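Local coordinates for protein 1,3-alpha-isomaltosidase (Kribbella flavida DSM 17836, PDB 5X3I) that hydrolyses the alpha-1,3-glucosidic linkages of the cyclic tetrasaccharide cyclobis-(1-6)-alpha-nigerosyl, by way of a possible linear tetrasaccharide, to yield isomaltose, at residues D184-F189 / D197-E202; A550-A555 / M655-F660; L178-G183 / A227-A232. The protein carries 1 engineered substitution. All coordinates share one frame; numbering follows the deposited sequence.

Contact 1: residues D184-F189 / D197-E202; sequences DRLVGF and DQRGRE
The D197 carboxylate reaches across to the backbone of L186, where OD1 accepts the L186 N-H (N to OD1 3.0 Å). The same oxygen takes the R199 N-H two residues on, R199 N to D197 OD1 also 3.0 Å, an Asx turn. The two donors come in above opposite faces of the carboxylate plane, so OD1 is gripped between strand and loop. With CG anti to the backbone N (chi1 170°), D197 swings its carboxylate in against the strand. The side chains of R185 and D197 cross at about a right angle, guanidinium and carboxylate planes 54° apart. D197 OD2 lies 3.3 Å from R185 CG; R185 NE, 4.1 Å from OD2, is too far for a salt bridge, and a water joins them, accepting from NE and donating to OD2. R185 NH1 bonds to G183 O, and its guanidinium makes a cation-pi contact with W669. With D197 cut back to an alanine, the amides of L186 and R199 would probably lose their shared acceptor, and the bridging water its carboxylate.

Next along, Q198 N donates to L186 O (2.7 Å), nearly straight. The extended R199 chain passes obliquely over L186, whose CD1 rests on R199 CA, and brings NH1 to D184 O (3.0 Å), the oxygen lying at the guanidinium edge. G253 O and Q181 O take further bonds from this guanidinium. F189 and Q198 run antiparallel past one another, F189 CD2 3.8 Å from Q198 CG, ring and amide planes 72° apart; the Q198 amide turns off to A195 and D194. A type II turn from Q198 to R201 then leads toward strand 202-205. The whole connects the two sheets of a galactose mutarotase-like beta-sandwich, fastened to edge strand 185-188.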
ATOM      1  N   ASP A 184      23.658   7.825 -13.399  1.00 38.24           N
ATOM      2  CA  ASP A 184      23.021   7.617 -12.107  1.00 33.91           C
ATOM      3  C   ASP A 184      21.557   7.257 -12.295  1.00 30.74           C
ATOM      4  O   ASP A 184      20.856   7.871 -13.091  1.00 28.36           O
ATOM      5  CB  ASP A 184      23.147   8.857 -11.222  1.00 33.51           C
ATOM      6  CG  ASP A 184      24.329   8.785 -10.280  1.00 34.94           C
ATOM      7  OD1 ASP A 184      24.932   7.703 -10.163  1.00 37.58           O
ATOM      8  OD2 ASP A 184      24.645   9.803  -9.634  1.00 35.44           O
ATOM      9  N   ARG A 185      21.113   6.242 -11.567  1.00 30.34           N
ATOM     10  CA  ARG A 185      19.707   5.851 -11.542  1.00 26.44           C
ATOM     11  C   ARG A 185      19.121   6.137 -10.168  1.00 23.58           C
ATOM     12  O   ARG A 185      19.840   6.143  -9.177  1.00 23.74           O
ATOM     13  CB  ARG A 185      19.543   4.369 -11.878  1.00 26.05           C
ATOM     14  CG  ARG A 185      19.280   4.066 -13.334  1.00 26.05           C
ATOM     15  CD  ARG A 185      20.535   4.127 -14.176  1.00 25.11           C
ATOM     16  NE  ARG A 185      20.230   3.808 -15.565  1.00 26.40           N
ATOM     17  CZ  ARG A 185      21.134   3.737 -16.534  1.00 28.89           C
ATOM     18  NH1 ARG A 185      22.414   3.956 -16.265  1.00 32.24           N
ATOM     19  NH2 ARG A 185      20.758   3.446 -17.771  1.00 29.25           N
ATOM     20  N   LEU A 186      17.821   6.394 -10.118  1.00 21.81           N
ATOM     21  CA  LEU A 186      17.138   6.600  -8.853  1.00 22.29           C
ATOM     22  C   LEU A 186      16.144   5.461  -8.608  1.00 20.93           C
ATOM     23  O   LEU A 186      15.135   5.360  -9.295  1.00 21.22           O
ATOM     24  CB  LEU A 186      16.425   7.948  -8.842  1.00 20.70           C
ATOM     25  CG  LEU A 186      17.276   9.149  -9.279  1.00 23.02           C
ATOM     26  CD1 LEU A 186      16.402  10.383  -9.451  1.00 22.73           C
ATOM     27  CD2 LEU A 186      18.386   9.409  -8.288  1.00 20.69           C
ATOM     28  N   VAL A 187      16.436   4.614  -7.625  1.00 22.08           N
ATOM     29  CA  VAL A 187      15.627   3.409  -7.374  1.00 19.65           C
ATOM     30  C   VAL A 187      15.221   3.350  -5.910  1.00 16.26           C
ATOM     31  O   VAL A 187      16.062   3.430  -5.026  1.00 20.56           O
ATOM     32  CB  VAL A 187      16.385   2.127  -7.770  1.00 20.97           C
ATOM     33  CG1 VAL A 187      15.565   0.862  -7.403  1.00 19.08           C
ATOM     34  CG2 VAL A 187      16.698   2.147  -9.255  1.00 19.99           C
ATOM     35  N   GLY A 188      13.925   3.264  -5.638  1.00 21.85           N
ATOM     36  CA  GLY A 188      13.507   3.549  -4.281  1.00 16.06           C
ATOM     37  C   GLY A 188      12.100   4.073  -4.145  1.00 15.70           C
ATOM     38  O   GLY A 188      11.199   3.733  -4.895  1.00 17.67           O
ATOM     39  N   PHE A 189      11.948   4.892  -3.113  1.00 17.52           N
ATOM     40  CA  PHE A 189      10.752   5.675  -2.848  1.00 17.19           C
ATOM     41  C   PHE A 189       9.601   4.783  -2.431  1.00 16.39           C
ATOM     42  O   PHE A 189       8.447   5.140  -2.590  1.00 17.85           O
ATOM     43  CB  PHE A 189      10.357   6.500  -4.082  1.00 14.65           C
ATOM     44  CG  PHE A 189      11.473   7.354  -4.634  1.00 18.76           C
ATOM     45  CD1 PHE A 189      11.765   8.580  -4.073  1.00 20.07           C
ATOM     46  CD2 PHE A 189      12.211   6.935  -5.730  1.00 20.04           C
ATOM     47  CE1 PHE A 189      12.788   9.374  -4.584  1.00 19.94           C
ATOM     48  CE2 PHE A 189      13.233   7.724  -6.250  1.00 20.02           C
ATOM     49  CZ  PHE A 189      13.520   8.940  -5.677  1.00 20.31           C
ATOM     50  N   ASP A 197      13.564   2.661 -12.324  1.00 22.19           N
ATOM     51  CA  ASP A 197      14.361   3.889 -12.275  1.00 21.02           C
ATOM     52  C   ASP A 197      13.447   5.109 -12.372  1.00 21.48           C
ATOM     53  O   ASP A 197      12.727   5.263 -13.341  1.00 20.48           O
ATOM     54  CB  ASP A 197      15.390   3.878 -13.399  1.00 23.08           C
ATOM     55  CG  ASP A 197      16.105   5.213 -13.573  1.00 25.57           C
ATOM     56  OD1 ASP A 197      16.222   6.005 -12.612  1.00 23.70           O
ATOM     57  OD2 ASP A 197      16.573   5.443 -14.697  1.00 26.67           O
ATOM     58  N   GLN A 198      13.468   5.963 -11.353  1.00 21.55           N
ATOM     59  CA  GLN A 198      12.558   7.108 -11.294  1.00 22.55           C
ATOM     60  C   GLN A 198      13.152   8.410 -11.864  1.00 25.70           C
ATOM     61  O   GLN A 198      12.504   9.457 -11.828  1.00 24.40           O
ATOM     62  CB  GLN A 198      12.113   7.352  -9.850  1.00 21.12           C
ATOM     63  CG  GLN A 198      11.156   6.298  -9.292  1.00 18.32           C
ATOM     64  CD  GLN A 198       9.808   6.333  -9.968  1.00 20.99           C
ATOM     65  OE1 GLN A 198       9.207   7.399 -10.131  1.00 22.97           O
ATOM     66  NE2 GLN A 198       9.329   5.169 -10.385  1.00 20.15           N
ATOM     67  N   ARG A 199      14.377   8.348 -12.373  1.00 24.95           N
ATOM     68  CA  ARG A 199      15.025   9.557 -12.875  1.00 24.33           C
ATOM     69  C   ARG A 199      14.270  10.135 -14.070  1.00 24.94           C
ATOM     70  O   ARG A 199      13.919   9.425 -15.000  1.00 26.86           O
ATOM     71  CB  ARG A 199      16.481   9.285 -13.251  1.00 24.08           C
ATOM     72  CG  ARG A 199      17.251  10.562 -13.581  1.00 24.84           C
ATOM     73  CD  ARG A 199      18.753  10.341 -13.659  1.00 29.48           C
ATOM     74  NE  ARG A 199      19.456  11.587 -13.953  1.00 34.10           N
ATOM     75  CZ  ARG A 199      20.777  11.715 -13.983  1.00 32.79           C
ATOM     76  NH1 ARG A 199      21.553  10.671 -13.742  1.00 30.69           N
ATOM     77  NH2 ARG A 199      21.322  12.892 -14.253  1.00 33.70           N
ATOM     78  N   GLY A 200      14.011  11.437 -14.022  1.00 26.42           N
ATOM     79  CA  GLY A 200      13.313  12.116 -15.099  1.00 24.42           C
ATOM     80  C   GLY A 200      11.836  12.277 -14.811  1.00 27.91           C
ATOM     81  O   GLY A 200      11.097  12.854 -15.603  1.00 27.91           O
ATOM     82  N   ARG A 201      11.403  11.784 -13.657  1.00 26.97           N
ATOM     83  CA  ARG A 201       9.984  11.760 -13.336  1.00 26.07           C
ATOM     84  C   ARG A 201       9.654  12.672 -12.178  1.00 24.11           C
ATOM     85  O   ARG A 201      10.501  12.971 -11.351  1.00 23.98           O
ATOM     86  CB  ARG A 201       9.525  10.337 -12.991  1.00 25.15           C
ATOM     87  CG  ARG A 201       9.677   9.344 -14.114  1.00 28.52           C
ATOM     88  CD  ARG A 201       9.192   7.959 -13.713  1.00 24.73           C
ATOM     89  NE  ARG A 201       9.224   7.056 -14.854  1.00 25.64           N
ATOM     90  CZ  ARG A 201       8.158   6.728 -15.569  1.00 26.29           C
ATOM     91  NH1 ARG A 201       6.968   7.216 -15.249  1.00 30.62           N
ATOM     92  NH2 ARG A 201       8.281   5.908 -16.599  1.00 31.24           N
ATOM     93  N   GLU A 202       8.407  13.111 -12.141  1.00 23.50           N
ATOM     94  CA  GLU A 202       7.857  13.759 -10.971  1.00 23.47           C
ATOM     95  C   GLU A 202       7.040  12.756 -10.158  1.00 23.49           C
ATOM     96  O   GLU A 202       6.210  12.041 -10.706  1.00 25.65           O
ATOM     97  CB  GLU A 202       6.986  14.943 -11.370  1.00 24.61           C
ATOM     98  CG  GLU A 202       7.765  16.092 -11.982  1.00 31.01           C
ATOM     99  CD  GLU A 202       6.879  17.260 -12.328  1.00 39.78           C
ATOM    100  OE1 GLU A 202       7.306  18.410 -12.106  1.00 49.50           O
ATOM    101  OE2 GLU A 202       5.757  17.028 -12.822  1.00 41.72           O
TER
HETATM  102  O   HOH W   1      17.383   3.324 -16.382  1.00 27.56           O

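Contact 2: residues A550-A555 / M655-F660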
ATOM      1  N   ALA A 550       6.573  -3.031  -8.737  1.00 16.04           N
ATOM      2  CA  ALA A 550       6.214  -2.776  -7.351  1.00 16.50           C
ATOM      3  C   ALA A 550       7.045  -3.646  -6.403  1.00 14.93           C
ATOM      4  O   ALA A 550       7.633  -3.148  -5.459  1.00 15.44           O
ATOM      5  CB  ALA A 550       4.723  -3.022  -7.139  1.00 14.57           C
ATOM      6  N   GLY A 551       7.088  -4.948  -6.678  1.00 17.53           N
ATOM      7  CA  GLY A 551       7.903  -5.869  -5.899  1.00 13.28           C
ATOM      8  C   GLY A 551       9.376  -5.499  -5.860  1.00 15.65           C
ATOM      9  O   GLY A 551       9.982  -5.474  -4.800  1.00 16.00           O
ATOM     10  N   LEU A 552       9.942  -5.193  -7.023  1.00 17.84           N
ATOM     11  CA  LEU A 552      11.361  -4.835  -7.125  1.00 17.32           C
ATOM     12  C   LEU A 552      11.720  -3.561  -6.366  1.00 14.62           C
ATOM     13  O   LEU A 552      12.728  -3.507  -5.667  1.00 17.35           O
ATOM     14  CB  LEU A 552      11.749  -4.684  -8.589  1.00 15.94           C
ATOM     15  CG  LEU A 552      11.696  -6.009  -9.330  1.00 15.95           C
ATOM     16  CD1 LEU A 552      11.796  -5.808 -10.814  1.00 18.24           C
ATOM     17  CD2 LEU A 552      12.817  -6.895  -8.811  1.00 15.85           C
ATOM     18  N   THR A 553      10.892  -2.537  -6.512  1.00 17.13           N
ATOM     19  CA  THR A 553      11.136  -1.277  -5.837  1.00 15.15           C
ATOM     20  C   THR A 553      10.943  -1.432  -4.335  1.00 17.03           C
ATOM     21  O   THR A 553      11.773  -0.962  -3.565  1.00 16.27           O
ATOM     22  CB  THR A 553      10.236  -0.146  -6.378  1.00 16.21           C
ATOM     23  OG1 THR A 553       8.886  -0.597  -6.509  1.00 18.25           O
ATOM     24  CG2 THR A 553      10.741   0.310  -7.751  1.00 17.64           C
ATOM     25  N   ALA A 554       9.881  -2.128  -3.921  1.00 16.34           N
ATOM     26  CA  ALA A 554       9.668  -2.393  -2.495  1.00 15.62           C
ATOM     27  C   ALA A 554      10.860  -3.127  -1.883  1.00 14.61           C
ATOM     28  O   ALA A 554      11.311  -2.799  -0.790  1.00 15.50           O
ATOM     29  CB  ALA A 554       8.384  -3.190  -2.274  1.00 15.47           C
ATOM     30  N   ALA A 555      11.364  -4.121  -2.601  1.00 14.43           N
ATOM     31  CA  ALA A 555      12.516  -4.886  -2.131  1.00 14.47           C
ATOM     32  C   ALA A 555      13.764  -4.014  -1.984  1.00 15.66           C
ATOM     33  O   ALA A 555      14.528  -4.173  -1.046  1.00 16.31           O
ATOM     34  CB  ALA A 555      12.797  -6.032  -3.072  1.00 15.26           C
ATOM     35  N   MET A 655      13.776 -10.458  -3.556  1.00 17.76           N
ATOM     36  CA  MET A 655      13.425 -10.261  -4.948  1.00 17.07           C
ATOM     37  C   MET A 655      14.322  -9.106  -5.409  1.00 18.69           C
ATOM     38  O   MET A 655      14.030  -7.938  -5.168  1.00 19.84           O
ATOM     39  CB  MET A 655      11.926  -9.944  -5.065  1.00 17.91           C
ATOM     40  CG  MET A 655      11.358  -9.790  -6.463  1.00 13.49           C
ATOM     41  SD  MET A 655       9.594  -9.414  -6.395  1.00 17.23           S
ATOM     42  CE  MET A 655       9.144  -9.497  -8.114  1.00 12.85           C
ATOM     43  N   ARG A 656      15.372  -9.447  -6.151  1.00 20.34           N
ATOM     44  CA  ARG A 656      16.558  -8.592  -6.190  1.00 17.75           C
ATOM     45  C   ARG A 656      16.879  -8.036  -7.562  1.00 18.26           C
ATOM     46  O   ARG A 656      17.307  -8.779  -8.448  1.00 20.58           O
ATOM     47  CB  ARG A 656      17.775  -9.357  -5.649  1.00 19.14           C
ATOM     48  CG  ARG A 656      19.036  -8.506  -5.468  1.00 18.42           C
ATOM     49  CD  ARG A 656      20.233  -9.369  -5.084  1.00 19.30           C
ATOM     50  NE  ARG A 656      19.938 -10.239  -3.951  1.00 18.59           N
ATOM     51  CZ  ARG A 656      20.736 -11.216  -3.530  1.00 19.39           C
ATOM     52  NH1 ARG A 656      21.888 -11.451  -4.142  1.00 21.14           N
ATOM     53  NH2 ARG A 656      20.382 -11.964  -2.494  1.00 18.82           N
ATOM     54  N   PRO A 657      16.690  -6.718  -7.736  1.00 16.84           N
ATOM     55  CA  PRO A 657      17.146  -6.040  -8.951  1.00 18.00           C
ATOM     56  C   PRO A 657      18.627  -6.320  -9.176  1.00 17.78           C
ATOM     57  O   PRO A 657      19.374  -6.432  -8.216  1.00 18.64           O
ATOM     58  CB  PRO A 657      16.900  -4.558  -8.642  1.00 17.01           C
ATOM     59  CG  PRO A 657      15.812  -4.556  -7.647  1.00 14.74           C
ATOM     60  CD  PRO A 657      16.043  -5.784  -6.801  1.00 15.82           C
ATOM     61  N   LEU A 658      19.038  -6.446 -10.424  1.00 19.55           N
ATOM     62  CA  LEU A 658      20.413  -6.815 -10.721  1.00 21.77           C
ATOM     63  C   LEU A 658      21.449  -5.777 -10.283  1.00 22.08           C
ATOM     64  O   LEU A 658      22.626  -6.100 -10.184  1.00 25.55           O
ATOM     65  CB  LEU A 658      20.571  -7.100 -12.213  1.00 20.68           C
ATOM     66  CG  LEU A 658      20.300  -8.539 -12.654  1.00 23.96           C
ATOM     67  CD1 LEU A 658      18.840  -8.887 -12.493  1.00 21.83           C
ATOM     68  CD2 LEU A 658      20.732  -8.746 -14.093  1.00 21.43           C
ATOM     69  N   PHE A 659      21.031  -4.548  -9.992  1.00 23.68           N
ATOM     70  CA  PHE A 659      22.022  -3.523  -9.659  1.00 21.12           C
ATOM     71  C   PHE A 659      22.656  -3.760  -8.290  1.00 23.03           C
ATOM     72  O   PHE A 659      23.686  -3.180  -7.979  1.00 24.13           O
ATOM     73  CB  PHE A 659      21.424  -2.109  -9.759  1.00 20.20           C
ATOM     74  CG  PHE A 659      20.517  -1.713  -8.617  1.00 20.56           C
ATOM     75  CD1 PHE A 659      21.029  -1.166  -7.457  1.00 20.23           C
ATOM     76  CD2 PHE A 659      19.147  -1.812  -8.744  1.00 19.33           C
ATOM     77  CE1 PHE A 659      20.196  -0.781  -6.427  1.00 20.37           C
ATOM     78  CE2 PHE A 659      18.313  -1.425  -7.716  1.00 18.33           C
ATOM     79  CZ  PHE A 659      18.839  -0.907  -6.560  1.00 16.84           C
ATOM     80  N   PHE A 660      22.066  -4.638  -7.485  1.00 23.15           N
ATOM     81  CA  PHE A 660      22.647  -4.943  -6.182  1.00 20.66           C
ATOM     82  C   PHE A 660      23.944  -5.717  -6.313  1.00 22.63           C
ATOM     83  O   PHE A 660      24.926  -5.429  -5.636  1.00 23.42           O
ATOM     84  CB  PHE A 660      21.662  -5.733  -5.311  1.00 19.59           C
ATOM     85  CG  PHE A 660      20.653  -4.868  -4.620  1.00 19.14           C
ATOM     86  CD1 PHE A 660      20.891  -4.394  -3.347  1.00 15.55           C
ATOM     87  CD2 PHE A 660      19.488  -4.500  -5.258  1.00 17.39           C
ATOM     88  CE1 PHE A 660      19.976  -3.586  -2.719  1.00 17.72           C
ATOM     89  CE2 PHE A 660      18.567  -3.686  -4.637  1.00 16.60           C
ATOM     90  CZ  PHE A 660      18.808  -3.231  -3.367  1.00 15.89           C
TER
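L552 CD2 rests against P657 CD, 4.0 Å away, where a helix of the catalytic TIM barrel, 541-556, lies against the first strand of the C-terminal beta domain, 655-656. This is an apolar junction between two domains, and every residue that touches across it is buried.

The close part is made by G551, L552 and A555 of the helix with M655 and P657. Leucine and proline ring run antiparallel past one another. With CG anti to the backbone N (chi1 -176°) and the chain extended beyond it, M655 lays its thioether along the helix: CG meets L552 CD2 at 4.0 Å, and SD sits 4.0 Å from G551 CA. Glycine suits this place, since a CB on G551 would fall about 2.8 Å from M655 SD. Y675 of the neighbouring strand closes in on both L552 and M655.

Toward F660 the fit is looser. The F660 ring does not touch residues 550-555; it packs on S556, the next residue of the same helix, and edge-to-face on H228, and F659 likewise packs on H228 and S556. R656 points away from the helix, and its guanidinium forms salt bridges with D661 and D679 and a hydrogen bond to P653 O. Back at the close end, the A555 methyl faces the strand backbone, its CB only 3.1 Å from M655 O.

Contact 3: residues L178-G183 / A227-A232; sequences LQLQDG and AHVVGA
The apolar part is one pair of branched side chains: L180 CD2 meets V229 CG1 at 4.0 Å, the two side chains crossing at about a right angle. V229 directs its CB toward the other segment, and CG1, anti to the backbone N (chi1 -171°), is the branch that touches. With CG anti to the carbonyl carbon (chi1 -53°), L180 brings CD2 to the valine. Around the pair, R199 packs on L180, while D184 and W237 pack on V229.

The polar part is made by backbone. The G231 CA-H points at G183 O, a weak CH...O contact of 3.6 Å between CA and O with an angle of 146° at the hydrogen; it only supplements what holds G183 O, already bonded to R185. The CA atoms of G183 and G231 are 5.3 Å apart. Glycine fits at G183 mainly for its backbone angles, at which a CB would press on the preceding carbonyl. A232 is poorly ordered and carries little weight.

Strands 170-179 and 223-230 belong to different sheets of the mutarotase-like sandwich, and L180 meets V229 between those sheets just past the end of the first strand. With one methyl-to-methyl touch and one CH...O contact, this is a sparse meeting without a conventional hydrogen bond between the segments, its position probably set by neighbouring strand pairings such as 185-188 with 223-230.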
ATOM      1  N   LEU A 178      19.774  17.503  -4.849  1.00 28.14           N
ATOM      2  CA  LEU A 178      20.864  16.560  -4.679  1.00 30.54           C
ATOM      3  C   LEU A 178      21.560  16.398  -6.011  1.00 27.69           C
ATOM      4  O   LEU A 178      20.910  16.211  -7.029  1.00 28.62           O
ATOM      5  CB  LEU A 178      20.359  15.210  -4.161  1.00 24.93           C
ATOM      6  CG  LEU A 178      19.755  15.179  -2.762  1.00 25.39           C
ATOM      7  CD1 LEU A 178      19.168  13.810  -2.475  1.00 25.26           C
ATOM      8  CD2 LEU A 178      20.796  15.530  -1.721  1.00 28.21           C
ATOM      9  N   GLN A 179      22.884  16.470  -5.998  1.00 29.37           N
ATOM     10  CA  GLN A 179      23.666  16.383  -7.219  1.00 31.69           C
ATOM     11  C   GLN A 179      23.738  14.961  -7.765  1.00 29.43           C
ATOM     12  O   GLN A 179      24.122  14.037  -7.062  1.00 30.91           O
ATOM     13  CB  GLN A 179      25.078  16.918  -6.982  1.00 33.74           C
ATOM     14  CG  GLN A 179      25.462  18.073  -7.891  1.00 46.18           C
ATOM     15  CD  GLN A 179      24.707  19.348  -7.562  1.00 50.89           C
ATOM     16  OE1 GLN A 179      24.493  19.670  -6.393  1.00 53.43           O
ATOM     17  NE2 GLN A 179      24.293  20.075  -8.592  1.00 50.48           N
ATOM     18  N   LEU A 180      23.395  14.813  -9.036  1.00 29.80           N
ATOM     19  CA  LEU A 180      23.443  13.534  -9.728  1.00 33.56           C
ATOM     20  C   LEU A 180      24.553  13.538 -10.767  1.00 38.78           C
ATOM     21  O   LEU A 180      24.929  14.590 -11.281  1.00 37.17           O
ATOM     22  CB  LEU A 180      22.111  13.230 -10.410  1.00 31.57           C
ATOM     23  CG  LEU A 180      20.856  13.299  -9.542  1.00 31.52           C
ATOM     24  CD1 LEU A 180      19.633  12.892 -10.336  1.00 25.25           C
ATOM     25  CD2 LEU A 180      21.020  12.444  -8.301  1.00 25.46           C
ATOM     26  N   GLN A 181      25.079  12.359 -11.074  1.00 35.25           N
ATOM     27  CA  GLN A 181      26.089  12.242 -12.110  1.00 37.13           C
ATOM     28  C   GLN A 181      25.497  11.503 -13.296  1.00 44.21           C
ATOM     29  O   GLN A 181      24.352  11.052 -13.243  1.00 40.31           O
ATOM     30  CB  GLN A 181      27.320  11.506 -11.578  1.00 39.60           C
ATOM     31  CG  GLN A 181      27.991  12.203 -10.404  1.00 46.04           C
ATOM     32  CD  GLN A 181      29.036  11.345  -9.715  1.00 57.19           C
ATOM     33  OE1 GLN A 181      28.853  10.141  -9.532  1.00 55.60           O
ATOM     34  NE2 GLN A 181      30.142  11.967  -9.323  1.00 66.67           N
ATOM     35  N   ASP A 182      26.277  11.360 -14.360  1.00 44.15           N
ATOM     36  CA  ASP A 182      25.791  10.685 -15.555  1.00 44.41           C
ATOM     37  C   ASP A 182      25.707   9.194 -15.300  1.00 41.08           C
ATOM     38  O   ASP A 182      26.578   8.618 -14.657  1.00 42.50           O
ATOM     39  CB  ASP A 182      26.694  10.973 -16.752  1.00 50.78           C
ATOM     40  CG  ASP A 182      26.639  12.422 -17.186  1.00 56.28           C
ATOM     41  OD1 ASP A 182      25.761  12.763 -18.003  1.00 59.76           O
ATOM     42  OD2 ASP A 182      27.471  13.222 -16.710  1.00 61.04           O
ATOM     43  N   GLY A 183      24.645   8.571 -15.792  1.00 41.30           N
ATOM     44  CA  GLY A 183      24.454   7.149 -15.585  1.00 42.34           C
ATOM     45  C   GLY A 183      23.857   6.811 -14.233  1.00 38.24           C
ATOM     46  O   GLY A 183      23.580   5.648 -13.944  1.00 37.84           O
ATOM     47  N   ALA A 227      15.713   6.513  -1.342  1.00 19.35           N
ATOM     48  CA  ALA A 227      16.064   5.930  -2.632  1.00 17.70           C
ATOM     49  C   ALA A 227      17.552   5.641  -2.756  1.00 17.88           C
ATOM     50  O   ALA A 227      18.372   6.260  -2.086  1.00 19.88           O
ATOM     51  CB  ALA A 227      15.635   6.845  -3.756  1.00 16.98           C
ATOM     52  N   HIS A 228      17.881   4.727  -3.658  1.00 19.04           N
ATOM     53  CA  HIS A 228      19.258   4.483  -4.044  1.00 18.40           C
ATOM     54  C   HIS A 228      19.645   5.486  -5.127  1.00 21.49           C
ATOM     55  O   HIS A 228      18.858   5.757  -6.032  1.00 20.89           O
ATOM     56  CB  HIS A 228      19.442   3.056  -4.584  1.00 19.27           C
ATOM     57  CG  HIS A 228      19.262   1.980  -3.558  1.00 18.50           C
ATOM     58  ND1 HIS A 228      20.319   1.401  -2.892  1.00 17.86           N
ATOM     59  CD2 HIS A 228      18.147   1.373  -3.093  1.00 15.78           C
ATOM     60  CE1 HIS A 228      19.864   0.491  -2.053  1.00 16.65           C
ATOM     61  NE2 HIS A 228      18.548   0.452  -2.156  1.00 17.11           N
ATOM     62  N   VAL A 229      20.850   6.032  -5.043  1.00 23.74           N
ATOM     63  CA  VAL A 229      21.425   6.695  -6.203  1.00 24.60           C
ATOM     64  C   VAL A 229      22.577   5.819  -6.660  1.00 26.44           C
ATOM     65  O   VAL A 229      23.636   5.785  -6.040  1.00 27.03           O
ATOM     66  CB  VAL A 229      21.918   8.117  -5.885  1.00 24.31           C
ATOM     67  CG1 VAL A 229      22.303   8.840  -7.170  1.00 23.88           C
ATOM     68  CG2 VAL A 229      20.853   8.890  -5.127  1.00 22.34           C
ATOM     69  N   VAL A 230      22.371   5.134  -7.772  1.00 25.14           N
ATOM     70  CA  VAL A 230      23.259   4.050  -8.156  1.00 30.74           C
ATOM     71  C   VAL A 230      23.683   4.246  -9.587  1.00 32.79           C
ATOM     72  O   VAL A 230      22.849   4.462 -10.460  1.00 35.76           O
ATOM     73  CB  VAL A 230      22.579   2.669  -7.971  1.00 28.34           C
ATOM     74  CG1 VAL A 230      21.132   2.727  -8.412  1.00 25.40           C
ATOM     75  CG2 VAL A 230      23.320   1.592  -8.735  1.00 30.54           C
ATOM     76  N   GLY A 231      24.982   4.140  -9.841  1.00 37.90           N
ATOM     77  CA  GLY A 231      25.517   4.662 -11.083  1.00 47.22           C
ATOM     78  C   GLY A 231      26.664   3.872 -11.658  1.00 53.08           C
ATOM     79  O   GLY A 231      27.202   2.968 -11.021  1.00 59.69           O
ATOM     80  N   ALA A 232      27.031   4.234 -12.880  1.00 53.10           N
ATOM     81  CA  ALA A 232      27.897   3.421 -13.721  1.00 64.77           C
ATOM     82  C   ALA A 232      29.277   3.140 -13.133  1.00 64.49           C
ATOM     83  O   ALA A 232      29.758   2.012 -13.200  1.00 60.31           O
ATOM     84  CB  ALA A 232      28.048   4.086 -15.078  1.00 68.49           C
TER

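Contacts 1 and 3 have centres about 9 Å apart and share a sheet: strand 185-188 pairs with 223-230 through R185 N to V230 O (2.7 Å) and V187 O to H228 N (2.6 Å), both probable hydrogen bonds. Contact 2 lies about 13 Å from contact 1 and 17 Å from contact 3, centre to centre. F659 joins all three, its CE2 touching V187 CG1 at 3.6 Å and its CD1 touching V230 CG2 at 3.8 Å; F660 CZ reaches H228 NE2 at 3.9 Å. Sandwich, barrel helix and C-terminal domain therefore meet around these rings. The probable catalytic positions, the nucleophile site (an engineered alanine, A471), E474 and the proton donor D536, lie away from all three contacts.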